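Local coordinates for aminotransferase, class IV (Brucella abortus, PDB 4TVI), which probably transfers the amino group of leucine, isoleucine and valine to 2-oxoglutarate, using pyridoxal 5'-phosphate as cofactor, at residues L60-F65 and Y126-G131; N101-L106 and T143-C148; D119-P124 and E150-V155. One frame throughout, in Å; residues are numbered along the deposited sequence.

Interaction 1: L60-F65 and Y126-G131; sequences LGSLVF and YWAEEG
V64 pairs with Y126 as an antiparallel hydrogen-bonded pair, where strand 64-70 begins beside the end of strand 120-128. This is the tight part of the contact. V64 N donates to Y126 O over 2.8 Å, and Y126 N returns a bond to V64 O at 3.1 Å. On the face of the sheet that carries V64 and Y126, V64 CG2 packs 3.6 Å from Y126 CB and sits at the edge of the tyrosine ring. L63 lies alongside W127, CB to CB at 3.8 Å. With CG anti to the backbone N (chi1 -172°), the leucine runs beside W127, and its CD1 meets the indole obliquely. S62 adds a polar grip: A128 N donates to its OG at 3.2 Å. That hydroxyl is also hydrogen-bonded to Q56. Beyond A128 the chains part, and E129 to G131 form the looser, more exposed side. There E129 OE2 accepts from W127 NE1, in the indole plane, at 2.9 Å. The same oxygen forms a salt bridge with R49 of the second subunit. Two backbone bonds thus join the strands at V64, the S62 hydroxyl ties the turn after helix 56-60 to A128, and a carboxylate joins the tryptophan to the dimer partner.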
ATOM      1  N   LEU A  60       6.181   1.747  -5.116  1.00 18.20           N
ATOM      2  CA  LEU A  60       4.905   1.638  -5.823  1.00 18.24           C
ATOM      3  C   LEU A  60       4.038   0.485  -5.280  1.00 17.99           C
ATOM      4  O   LEU A  60       2.930   0.250  -5.761  1.00 17.93           O
ATOM      5  CB  LEU A  60       5.151   1.495  -7.330  1.00 18.03           C
ATOM      6  CG  LEU A  60       5.774   2.750  -7.969  1.00 18.43           C
ATOM      7  CD1 LEU A  60       6.230   2.510  -9.405  1.00 17.86           C
ATOM      8  CD2 LEU A  60       4.825   3.964  -7.903  1.00 19.19           C
ATOM      9  N   GLY A  61       4.557  -0.218  -4.275  1.00 16.55           N
ATOM     10  CA  GLY A  61       3.753  -1.027  -3.370  1.00 14.50           C
ATOM     11  C   GLY A  61       3.234  -2.410  -3.732  1.00 15.62           C
ATOM     12  O   GLY A  61       2.210  -2.832  -3.207  1.00 16.87           O
ATOM     13  N   SER A  62       3.940  -3.146  -4.579  1.00 17.25           N
ATOM     14  CA  SER A  62       3.384  -4.397  -5.095  1.00 17.42           C
ATOM     15  C   SER A  62       3.617  -5.645  -4.225  1.00 17.04           C
ATOM     16  O   SER A  62       3.189  -6.735  -4.597  1.00 19.96           O
ATOM     17  CB  SER A  62       3.937  -4.658  -6.498  1.00 18.09           C
ATOM     18  OG  SER A  62       5.352  -4.785  -6.471  1.00 21.18           O
ATOM     19  N   LEU A  63       4.246  -5.498  -3.061  1.00 16.03           N
ATOM     20  CA  LEU A  63       4.604  -6.676  -2.261  1.00 16.06           C
ATOM     21  C   LEU A  63       3.403  -7.332  -1.574  1.00 15.19           C
ATOM     22  O   LEU A  63       2.562  -6.658  -0.968  1.00 15.04           O
ATOM     23  CB  LEU A  63       5.659  -6.323  -1.205  1.00 15.70           C
ATOM     24  CG  LEU A  63       6.270  -7.505  -0.423  1.00 16.66           C
ATOM     25  CD1 LEU A  63       7.760  -7.269  -0.114  1.00 17.06           C
ATOM     26  CD2 LEU A  63       5.513  -7.783   0.871  1.00 17.10           C
ATOM     27  N   VAL A  64       3.336  -8.654  -1.679  1.00 14.10           N
ATOM     28  CA  VAL A  64       2.354  -9.442  -0.944  1.00 14.80           C
ATOM     29  C   VAL A  64       3.076 -10.343   0.043  1.00 16.65           C
ATOM     30  O   VAL A  64       4.270 -10.610  -0.111  1.00 17.36           O
ATOM     31  CB  VAL A  64       1.492 -10.304  -1.872  1.00 15.34           C
ATOM     32  CG1 VAL A  64       0.722  -9.423  -2.828  1.00 15.17           C
ATOM     33  CG2 VAL A  64       2.361 -11.284  -2.636  1.00 15.21           C
ATOM     34  N   PHE A  65       2.352 -10.823   1.048  1.00 12.36           N
ATOM     35  CA  PHE A  65       2.953 -11.667   2.066  1.00 17.78           C
ATOM     36  C   PHE A  65       1.932 -12.630   2.648  1.00 17.77           C
ATOM     37  O   PHE A  65       0.731 -12.472   2.442  1.00 14.64           O
ATOM     38  CB  PHE A  65       3.558 -10.807   3.178  1.00 20.15           C
ATOM     39  CG  PHE A  65       2.536 -10.112   4.032  1.00 21.41           C
ATOM     40  CD1 PHE A  65       1.948  -8.929   3.610  1.00 19.45           C
ATOM     41  CD2 PHE A  65       2.163 -10.641   5.260  1.00 21.56           C
ATOM     42  CE1 PHE A  65       1.007  -8.284   4.395  1.00 17.41           C
ATOM     43  CE2 PHE A  65       1.221 -10.003   6.051  1.00 20.70           C
ATOM     44  CZ  PHE A  65       0.642  -8.822   5.619  1.00 18.35           C
ATOM     45  N   TYR A 126       6.297 -12.002  -1.939  1.00 15.99           N
ATOM     46  CA  TYR A 126       6.475 -11.796  -3.374  1.00 17.29           C
ATOM     47  C   TYR A 126       6.370 -10.308  -3.684  1.00 17.94           C
ATOM     48  O   TYR A 126       5.589  -9.605  -3.044  1.00 18.84           O
ATOM     49  CB  TYR A 126       5.411 -12.523  -4.191  1.00 19.05           C
ATOM     50  CG  TYR A 126       5.569 -14.011  -4.379  1.00 18.36           C
ATOM     51  CD1 TYR A 126       6.667 -14.545  -5.042  1.00 18.50           C
ATOM     52  CD2 TYR A 126       4.572 -14.879  -3.959  1.00 18.39           C
ATOM     53  CE1 TYR A 126       6.786 -15.915  -5.241  1.00 19.55           C
ATOM     54  CE2 TYR A 126       4.680 -16.236  -4.154  1.00 19.93           C
ATOM     55  CZ  TYR A 126       5.787 -16.754  -4.793  1.00 19.92           C
ATOM     56  OH  TYR A 126       5.881 -18.116  -4.985  1.00 21.16           O
ATOM     57  N   TRP A 127       7.124  -9.840  -4.673  1.00 15.48           N
ATOM     58  CA  TRP A 127       7.066  -8.441  -5.091  1.00 15.47           C
ATOM     59  C   TRP A 127       7.663  -8.261  -6.489  1.00 14.61           C
ATOM     60  O   TRP A 127       8.402  -9.117  -6.974  1.00 16.77           O
ATOM     61  CB  TRP A 127       7.800  -7.553  -4.090  1.00 13.90           C
ATOM     62  CG  TRP A 127       9.294  -7.741  -4.120  1.00 18.27           C
ATOM     63  CD1 TRP A 127      10.200  -7.014  -4.841  1.00 19.58           C
ATOM     64  CD2 TRP A 127      10.048  -8.731  -3.407  1.00 17.48           C
ATOM     65  NE1 TRP A 127      11.473  -7.486  -4.614  1.00 21.80           N
ATOM     66  CE2 TRP A 127      11.407  -8.541  -3.739  1.00 18.83           C
ATOM     67  CE3 TRP A 127       9.707  -9.759  -2.520  1.00 20.12           C
ATOM     68  CZ2 TRP A 127      12.424  -9.336  -3.211  1.00 18.06           C
ATOM     69  CZ3 TRP A 127      10.724 -10.551  -1.995  1.00 21.37           C
ATOM     70  CH2 TRP A 127      12.065 -10.334  -2.345  1.00 18.76           C
ATOM     71  N   ALA A 128       7.357  -7.140  -7.128  1.00 15.49           N
ATOM     72  CA  ALA A 128       7.918  -6.855  -8.446  1.00 16.31           C
ATOM     73  C   ALA A 128       9.169  -5.999  -8.328  1.00 17.86           C
ATOM     74  O   ALA A 128       9.178  -5.004  -7.604  1.00 18.43           O
ATOM     75  CB  ALA A 128       6.893  -6.165  -9.329  1.00 16.04           C
ATOM     76  N   GLU A 129      10.226  -6.391  -9.036  1.00 17.99           N
ATOM     77  CA  GLU A 129      11.446  -5.590  -9.071  1.00 20.92           C
ATOM     78  C   GLU A 129      11.347  -4.445 -10.083  1.00 22.70           C
ATOM     79  O   GLU A 129      11.955  -3.394  -9.891  1.00 21.67           O
ATOM     80  CB  GLU A 129      12.665  -6.454  -9.403  1.00 19.58           C
ATOM     81  CG  GLU A 129      13.230  -7.219  -8.227  1.00 19.57           C
ATOM     82  CD  GLU A 129      13.859  -6.307  -7.192  1.00 21.01           C
ATOM     83  OE1 GLU A 129      14.312  -5.201  -7.565  1.00 23.24           O
ATOM     84  OE2 GLU A 129      13.896  -6.692  -6.003  1.00 19.00           O
ATOM     85  N   GLU A 130      10.595  -4.657 -11.162  1.00 22.41           N
ATOM     86  CA  GLU A 130      10.491  -3.674 -12.240  0.54 23.27           C
ATOM     87  C   GLU A 130       9.045  -3.328 -12.564  1.00 22.31           C
ATOM     88  O   GLU A 130       8.133  -4.113 -12.294  1.00 19.67           O
ATOM     89  CB  GLU A 130      11.162  -4.189 -13.515  0.54 24.38           C
ATOM     90  CG  GLU A 130      12.538  -4.792 -13.333  0.54 25.38           C
ATOM     91  CD  GLU A 130      13.059  -5.391 -14.624  0.54 26.89           C
ATOM     92  OE1 GLU A 130      13.072  -4.676 -15.650  0.54 27.73           O
ATOM     93  OE2 GLU A 130      13.434  -6.581 -14.618  0.54 27.09           O
ATOM     94  N   GLY A 131       8.845  -2.158 -13.159  1.00 21.89           N
ATOM     95  CA  GLY A 131       7.541  -1.782 -13.666  1.00 22.25           C
ATOM     96  C   GLY A 131       7.575  -1.979 -15.167  1.00 26.37           C
ATOM     97  O   GLY A 131       8.656  -2.111 -15.749  1.00 25.78           O
TER

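Interaction 2: N101-L106 and T143-C148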
ATOM      1  N   ASN A 101       3.791 -26.045  -2.938  1.00 18.50           N
ATOM      2  CA  ASN A 101       4.609 -27.105  -2.353  1.00 19.75           C
ATOM      3  C   ASN A 101       6.075 -26.700  -2.214  1.00 19.60           C
ATOM      4  O   ASN A 101       6.736 -27.089  -1.246  1.00 17.37           O
ATOM      5  CB  ASN A 101       4.495 -28.384  -3.181  1.00 21.71           C
ATOM      6  CG  ASN A 101       3.265 -29.190  -2.833  1.00 26.92           C
ATOM      7  OD1 ASN A 101       2.578 -28.900  -1.855  1.00 27.89           O
ATOM      8  ND2 ASN A 101       2.972 -30.206  -3.637  1.00 31.15           N
ATOM      9  N   ASP A 102       6.578 -25.935  -3.183  1.00 18.69           N
ATOM     10  CA  ASP A 102       7.939 -25.408  -3.114  1.00 20.89           C
ATOM     11  C   ASP A 102       8.127 -24.546  -1.868  1.00 20.79           C
ATOM     12  O   ASP A 102       9.093 -24.723  -1.122  1.00 19.24           O
ATOM     13  CB  ASP A 102       8.278 -24.566  -4.354  1.00 20.00           C
ATOM     14  CG  ASP A 102       8.504 -25.401  -5.599  1.00 23.77           C
ATOM     15  OD1 ASP A 102       8.866 -26.593  -5.478  1.00 25.59           O
ATOM     16  OD2 ASP A 102       8.318 -24.855  -6.707  1.00 24.28           O
ATOM     17  N   ILE A 103       7.195 -23.619  -1.652  1.00 19.72           N
ATOM     18  CA  ILE A 103       7.248 -22.712  -0.511  1.00 18.73           C
ATOM     19  C   ILE A 103       7.181 -23.486   0.803  1.00 21.58           C
ATOM     20  O   ILE A 103       7.930 -23.202   1.737  1.00 23.97           O
ATOM     21  CB  ILE A 103       6.108 -21.671  -0.564  1.00 16.85           C
ATOM     22  CG1 ILE A 103       6.327 -20.706  -1.732  1.00 16.07           C
ATOM     23  CG2 ILE A 103       5.993 -20.908   0.760  1.00 13.41           C
ATOM     24  CD1 ILE A 103       5.281 -19.597  -1.815  1.00 17.08           C
ATOM     25  N   GLU A 104       6.288 -24.469   0.868  1.00 19.23           N
ATOM     26  CA  GLU A 104       6.149 -25.281   2.072  1.00 17.93           C
ATOM     27  C   GLU A 104       7.427 -26.072   2.349  1.00 17.68           C
ATOM     28  O   GLU A 104       7.914 -26.103   3.480  1.00 15.78           O
ATOM     29  CB  GLU A 104       4.958 -26.234   1.955  1.00 17.13           C
ATOM     30  CG  GLU A 104       4.852 -27.213   3.115  1.00 21.46           C
ATOM     31  CD  GLU A 104       3.591 -28.065   3.066  1.00 23.38           C
ATOM     32  OE1 GLU A 104       2.744 -27.844   2.177  1.00 22.26           O
ATOM     33  OE2 GLU A 104       3.444 -28.954   3.931  1.00 28.33           O
ATOM     34  N   ALA A 105       7.956 -26.706   1.309  1.00 18.72           N
ATOM     35  CA  ALA A 105       9.172 -27.505   1.423  1.00 22.17           C
ATOM     36  C   ALA A 105      10.351 -26.638   1.857  1.00 21.29           C
ATOM     37  O   ALA A 105      11.151 -27.032   2.705  1.00 20.25           O
ATOM     38  CB  ALA A 105       9.476 -28.199   0.109  1.00 17.91           C
ATOM     39  N   LEU A 106      10.446 -25.454   1.269  1.00 19.86           N
ATOM     40  CA  LEU A 106      11.497 -24.502   1.609  1.00 20.40           C
ATOM     41  C   LEU A 106      11.360 -24.034   3.060  1.00 20.07           C
ATOM     42  O   LEU A 106      12.352 -23.909   3.781  1.00 18.02           O
ATOM     43  CB  LEU A 106      11.451 -23.308   0.656  1.00 17.75           C
ATOM     44  CG  LEU A 106      12.596 -22.303   0.752  1.00 21.48           C
ATOM     45  CD1 LEU A 106      13.905 -22.965   0.354  1.00 21.15           C
ATOM     46  CD2 LEU A 106      12.307 -21.091  -0.117  1.00 20.33           C
ATOM     47  N   THR A 143       8.997 -10.574 -10.965  1.00 17.00           N
ATOM     48  CA  THR A 143       8.627 -11.021  -9.622  1.00 17.37           C
ATOM     49  C   THR A 143       9.783 -11.738  -8.932  1.00 20.10           C
ATOM     50  O   THR A 143      10.462 -12.571  -9.543  1.00 16.62           O
ATOM     51  CB  THR A 143       7.402 -11.962  -9.660  1.00 17.94           C
ATOM     52  OG1 THR A 143       6.277 -11.255 -10.198  1.00 17.98           O
ATOM     53  CG2 THR A 143       7.049 -12.454  -8.260  1.00 17.09           C
ATOM     54  N   ASP A 144      10.034 -11.377  -7.674  1.00 15.59           N
ATOM     55  CA  ASP A 144      11.046 -12.058  -6.878  1.00 20.09           C
ATOM     56  C   ASP A 144      10.442 -12.548  -5.563  1.00 18.22           C
ATOM     57  O   ASP A 144       9.331 -12.167  -5.200  1.00 14.80           O
ATOM     58  CB  ASP A 144      12.245 -11.142  -6.616  1.00 18.57           C
ATOM     59  CG  ASP A 144      13.537 -11.920  -6.400  1.00 21.80           C
ATOM     60  OD1 ASP A 144      13.481 -13.166  -6.268  1.00 21.31           O
ATOM     61  OD2 ASP A 144      14.612 -11.289  -6.383  1.00 21.06           O
ATOM     62  N   PHE A 145      11.190 -13.379  -4.846  1.00 17.84           N
ATOM     63  CA  PHE A 145      10.680 -14.043  -3.653  1.00 17.07           C
ATOM     64  C   PHE A 145      11.646 -13.952  -2.482  1.00 18.53           C
ATOM     65  O   PHE A 145      12.865 -13.911  -2.667  1.00 22.67           O
ATOM     66  CB  PHE A 145      10.381 -15.511  -3.979  1.00 16.68           C
ATOM     67  CG  PHE A 145       9.998 -16.347  -2.787  1.00 17.57           C
ATOM     68  CD1 PHE A 145       8.694 -16.356  -2.320  1.00 15.33           C
ATOM     69  CD2 PHE A 145      10.933 -17.157  -2.161  1.00 18.57           C
ATOM     70  CE1 PHE A 145       8.334 -17.135  -1.238  1.00 15.66           C
ATOM     71  CE2 PHE A 145      10.577 -17.944  -1.073  1.00 18.30           C
ATOM     72  CZ  PHE A 145       9.279 -17.933  -0.612  1.00 17.47           C
ATOM     73  N   ALA A 146      11.098 -13.918  -1.275  1.00 14.94           N
ATOM     74  CA  ALA A 146      11.903 -14.070  -0.072  1.00 17.93           C
ATOM     75  C   ALA A 146      11.064 -14.726   1.014  1.00 18.65           C
ATOM     76  O   ALA A 146       9.865 -14.468   1.128  1.00 18.38           O
ATOM     77  CB  ALA A 146      12.454 -12.733   0.399  1.00 14.46           C
ATOM     78  N   LEU A 147      11.696 -15.598   1.792  1.00 17.75           N
ATOM     79  CA  LEU A 147      11.022 -16.292   2.882  1.00 18.53           C
ATOM     80  C   LEU A 147      11.715 -15.971   4.200  1.00 20.04           C
ATOM     81  O   LEU A 147      12.841 -16.407   4.443  1.00 22.57           O
ATOM     82  CB  LEU A 147      11.015 -17.799   2.633  1.00 18.07           C
ATOM     83  CG  LEU A 147      10.337 -18.677   3.685  1.00 18.30           C
ATOM     84  CD1 LEU A 147       8.874 -18.270   3.869  1.00 14.51           C
ATOM     85  CD2 LEU A 147      10.450 -20.135   3.285  1.00 17.94           C
ATOM     86  N   CYS A 148      11.040 -15.211   5.052  1.00 19.08           N
ATOM     87  CA  CYS A 148      11.647 -14.750   6.295  1.00 19.54           C
ATOM     88  C   CYS A 148      11.125 -15.527   7.499  1.00 19.56           C
ATOM     89  O   CYS A 148       9.919 -15.547   7.770  1.00 19.47           O
ATOM     90  CB  CYS A 148      11.386 -13.249   6.478  1.00 16.69           C
ATOM     91  SG  CYS A 148      12.193 -12.519   7.923  1.00 20.84           S
TER
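I103 and L106 reach from helix 100-111 to F145 and L147 on strand 143-151. The axes of the two segments are 10.4 Å apart at their closest, and the helix and strand directions differ by 35°. Side chains bridge this gap. I103 comes first. Its CG1 lies anti to the carbonyl carbon (chi1 -68°) and the chain then runs on extended (chi2 -177°), which brings CD1 to 4.0 Å from F145 CE1. The methyl meets the ring obliquely. Also at the ring, Y126 of the neighbouring strand packs against F145, with the planes at about 55°. One turn further on, L106 points at the strand. Its CD2 approaches the ring edge, near the ring plane, and stops 3.7 Å from F145 CE2. I103 thus touches CE1 and L106 touches CE2 of the same ring. L106 also slides past L147, with its CG 4.0 Å from L147 CD2. L106 in addition touches Y38 on strand 35-39, the strand on the other side of 143-151 from 120-128. No hydrogen bond links the segments. The contact is wholly apolar and has no directional bond, consistent with hydrophobic packing of the helix on the sheet.

Interaction 3: D119-P124 and E150-V155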
ATOM      1  N   ASP A 119      10.056 -21.856  18.523  1.00 20.74           N
ATOM      2  CA  ASP A 119       8.843 -21.467  17.800  1.00 19.63           C
ATOM      3  C   ASP A 119       9.165 -20.385  16.777  1.00 22.75           C
ATOM      4  O   ASP A 119       9.912 -19.441  17.060  1.00 22.07           O
ATOM      5  CB  ASP A 119       7.750 -20.968  18.753  1.00 19.70           C
ATOM      6  CG  ASP A 119       7.425 -21.960  19.846  1.00 23.04           C
ATOM      7  OD1 ASP A 119       7.620 -23.176  19.633  1.00 25.12           O
ATOM      8  OD2 ASP A 119       6.956 -21.521  20.916  1.00 22.10           O
ATOM      9  N   VAL A 120       8.614 -20.532  15.579  1.00 20.26           N
ATOM     10  CA  VAL A 120       9.005 -19.667  14.482  1.00 20.12           C
ATOM     11  C   VAL A 120       7.788 -19.075  13.764  1.00 21.56           C
ATOM     12  O   VAL A 120       6.771 -19.747  13.569  1.00 16.04           O
ATOM     13  CB  VAL A 120       9.894 -20.429  13.461  1.00 18.00           C
ATOM     14  CG1 VAL A 120      10.313 -19.515  12.309  1.00 16.63           C
ATOM     15  CG2 VAL A 120      11.134 -21.020  14.148  1.00 18.58           C
ATOM     16  N   TYR A 121       7.911 -17.800  13.410  1.00 19.23           N
ATOM     17  CA  TYR A 121       6.988 -17.103  12.531  1.00 18.02           C
ATOM     18  C   TYR A 121       7.502 -17.101  11.085  1.00 17.95           C
ATOM     19  O   TYR A 121       8.631 -16.678  10.805  1.00 16.80           O
ATOM     20  CB  TYR A 121       6.755 -15.685  13.057  1.00 22.01           C
ATOM     21  CG  TYR A 121       6.070 -14.742  12.099  1.00 25.66           C
ATOM     22  CD1 TYR A 121       4.834 -15.035  11.548  1.00 26.98           C
ATOM     23  CD2 TYR A 121       6.643 -13.514  11.803  1.00 29.49           C
ATOM     24  CE1 TYR A 121       4.212 -14.149  10.678  1.00 31.07           C
ATOM     25  CE2 TYR A 121       6.032 -12.625  10.952  1.00 31.34           C
ATOM     26  CZ  TYR A 121       4.820 -12.939  10.388  1.00 32.89           C
ATOM     27  OH  TYR A 121       4.227 -12.029   9.538  1.00 32.77           O
ATOM     28  N   ILE A 122       6.662 -17.606  10.185  1.00 15.91           N
ATOM     29  CA  ILE A 122       7.022 -17.847   8.789  1.00 17.75           C
ATOM     30  C   ILE A 122       6.336 -16.868   7.831  1.00 18.96           C
ATOM     31  O   ILE A 122       5.113 -16.904   7.687  1.00 22.20           O
ATOM     32  CB  ILE A 122       6.645 -19.287   8.376  1.00 17.04           C
ATOM     33  CG1 ILE A 122       7.252 -20.307   9.344  1.00 14.82           C
ATOM     34  CG2 ILE A 122       7.063 -19.568   6.939  1.00 14.01           C
ATOM     35  CD1 ILE A 122       6.617 -21.678   9.234  1.00 15.13           C
ATOM     36  N   ARG A 123       7.105 -15.998   7.180  1.00 15.94           N
ATOM     37  CA  ARG A 123       6.518 -15.016   6.268  1.00 14.32           C
ATOM     38  C   ARG A 123       7.086 -15.109   4.851  1.00 14.51           C
ATOM     39  O   ARG A 123       8.182 -14.617   4.581  1.00 16.96           O
ATOM     40  CB  ARG A 123       6.708 -13.586   6.795  1.00 16.07           C
ATOM     41  CG  ARG A 123       6.076 -12.512   5.879  1.00 13.77           C
ATOM     42  CD  ARG A 123       6.180 -11.099   6.457  1.00 13.70           C
ATOM     43  NE  ARG A 123       7.568 -10.680   6.644  1.00 16.00           N
ATOM     44  CZ  ARG A 123       8.165 -10.600   7.829  1.00 19.58           C
ATOM     45  NH1 ARG A 123       7.489 -10.902   8.927  1.00 20.46           N
ATOM     46  NH2 ARG A 123       9.436 -10.216   7.916  1.00 17.50           N
ATOM     47  N   PRO A 124       6.340 -15.751   3.939  1.00 14.41           N
ATOM     48  CA  PRO A 124       6.657 -15.726   2.507  1.00 15.13           C
ATOM     49  C   PRO A 124       6.329 -14.364   1.899  1.00 16.35           C
ATOM     50  O   PRO A 124       5.339 -13.755   2.305  1.00 17.29           O
ATOM     51  CB  PRO A 124       5.747 -16.811   1.916  1.00 13.35           C
ATOM     52  CG  PRO A 124       5.194 -17.561   3.088  1.00 14.88           C
ATOM     53  CD  PRO A 124       5.174 -16.601   4.223  1.00 13.19           C
ATOM     54  N   GLU A 150      11.372 -15.915  11.588  1.00 17.44           N
ATOM     55  CA  GLU A 150      11.763 -15.259  12.829  1.00 19.88           C
ATOM     56  C   GLU A 150      11.402 -16.099  14.049  1.00 21.23           C
ATOM     57  O   GLU A 150      10.261 -16.544  14.193  1.00 20.99           O
ATOM     58  CB  GLU A 150      11.112 -13.880  12.940  1.00 22.00           C
ATOM     59  CG  GLU A 150      11.590 -13.073  14.141  1.00 25.21           C
ATOM     60  CD  GLU A 150      11.051 -11.652  14.139  1.00 27.75           C
ATOM     61  OE1 GLU A 150      10.219 -11.333  13.261  1.00 27.06           O
ATOM     62  OE2 GLU A 150      11.458 -10.856  15.011  1.00 29.93           O
ATOM     63  N   ALA A 151      12.380 -16.308  14.924  1.00 18.43           N
ATOM     64  CA  ALA A 151      12.148 -17.001  16.181  1.00 19.44           C
ATOM     65  C   ALA A 151      11.288 -16.150  17.113  1.00 23.58           C
ATOM     66  O   ALA A 151      11.733 -15.125  17.628  1.00 24.75           O
ATOM     67  CB  ALA A 151      13.468 -17.348  16.848  1.00 20.16           C
ATOM     68  N   ILE A 152      10.037 -16.557  17.285  1.00 24.24           N
ATOM     69  CA  ILE A 152       9.132 -15.902  18.223  1.00 23.55           C
ATOM     70  C   ILE A 152       8.448 -16.935  19.107  1.00 26.08           C
ATOM     71  O   ILE A 152       7.698 -17.771  18.608  1.00 28.11           O
ATOM     72  CB  ILE A 152       8.068 -15.074  17.496  1.00 23.05           C
ATOM     73  CG1 ILE A 152       8.739 -14.062  16.559  1.00 23.95           C
ATOM     74  CG2 ILE A 152       7.154 -14.382  18.507  1.00 21.83           C
ATOM     75  CD1 ILE A 152       7.775 -13.127  15.865  1.00 24.36           C
ATOM     76  N   PRO A 153       8.715 -16.893  20.421  1.00 27.49           N
ATOM     77  CA  PRO A 153       8.114 -17.867  21.339  1.00 30.20           C
ATOM     78  C   PRO A 153       6.585 -17.811  21.324  1.00 29.47           C
ATOM     79  O   PRO A 153       6.006 -16.724  21.337  1.00 29.45           O
ATOM     80  CB  PRO A 153       8.662 -17.445  22.704  1.00 31.95           C
ATOM     81  CG  PRO A 153       9.935 -16.727  22.390  1.00 32.11           C
ATOM     82  CD  PRO A 153       9.656 -15.996  21.110  1.00 29.26           C
ATOM     83  N   MET A 154       5.947 -18.975  21.297  1.00 30.62           N
ATOM     84  CA  MET A 154       4.493 -19.051  21.332  1.00 31.59           C
ATOM     85  C   MET A 154       4.012 -18.997  22.773  1.00 33.53           C
ATOM     86  O   MET A 154       4.136 -19.967  23.519  1.00 38.26           O
ATOM     87  CB  MET A 154       4.004 -20.330  20.654  1.00 33.14           C
ATOM     88  CG  MET A 154       2.498 -20.419  20.480  1.00 34.27           C
ATOM     89  SD  MET A 154       1.917 -19.301  19.194  1.00 28.77           S
ATOM     90  CE  MET A 154       0.476 -20.181  18.604  1.00 31.79           C
ATOM     91  N   VAL A 155       3.484 -17.844  23.162  1.00 31.70           N
ATOM     92  CA  VAL A 155       3.040 -17.611  24.529  1.00 33.28           C
ATOM     93  C   VAL A 155       1.518 -17.595  24.631  1.00 32.02           C
ATOM     94  O   VAL A 155       0.832 -17.151  23.708  1.00 31.84           O
ATOM     95  CB  VAL A 155       3.591 -16.279  25.078  1.00 35.06           C
TER
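An antiparallel strand pairing joins D119-P124 to E150-V155, at the start of strand 120-128 and the end of strand 143-151. It belongs to the five-stranded antiparallel sheet of this class IV aminotransferase. Y121 and E150 form a hydrogen-bonded pair. Y121 N donates to E150 O at 2.8 Å, and E150 N donates back to Y121 O at 3.0 Å. V120 and A151 make the next, non-hydrogen-bonded pair. On the face carrying Y121 and E150, the CD1 of I152 packs 3.9 Å from Y121 CB. E150 OE1 lies at the edge of the tyrosine ring, near its plane, 4.4 Å from Y121 CD2. Two residues on from Y121, R123 extends to the second subunit, where it hydrogen-bonds A53 O and makes a cation-pi contact with W59. Backbone bonding continues past the strand end. I152 N donates to D119 O at 2.9 Å, in a bent bond of 131° that meets the carbonyl tilted out of its plane. P153 follows, and the D119 side chain accepts from the next residue. With CG beside the backbone N (chi1 -54°), D119 OD2 receives M154 N through its anti lone pair, at 2.8 Å and 162°.

How the interactions relate
All three contacts involve one antiparallel sheet, in which strand 120-128 lies between 64-70 and 143-151. Interactions 1 and 3 use opposite ends of strand 120-128, with centres about 24 Å apart. Interaction 2 packs helix 100-111 on the sheet; its centre is about 15 Å from that of interaction 1 and about 16 Å from that of interaction 3. Direct contacts join them: W127 O to D144 N and C148 O to R123 N, each a probable hydrogen bond at 2.9 Å. Y126 OH also packs on I103 CD1. Along the chain the segments alternate, in the order 60-65, 101-106, 119-124, 126-131, 143-148, 150-155. Interactions 1 and 3 both touch the second subunit, which places this sheet-and-helix unit at the dimer interface.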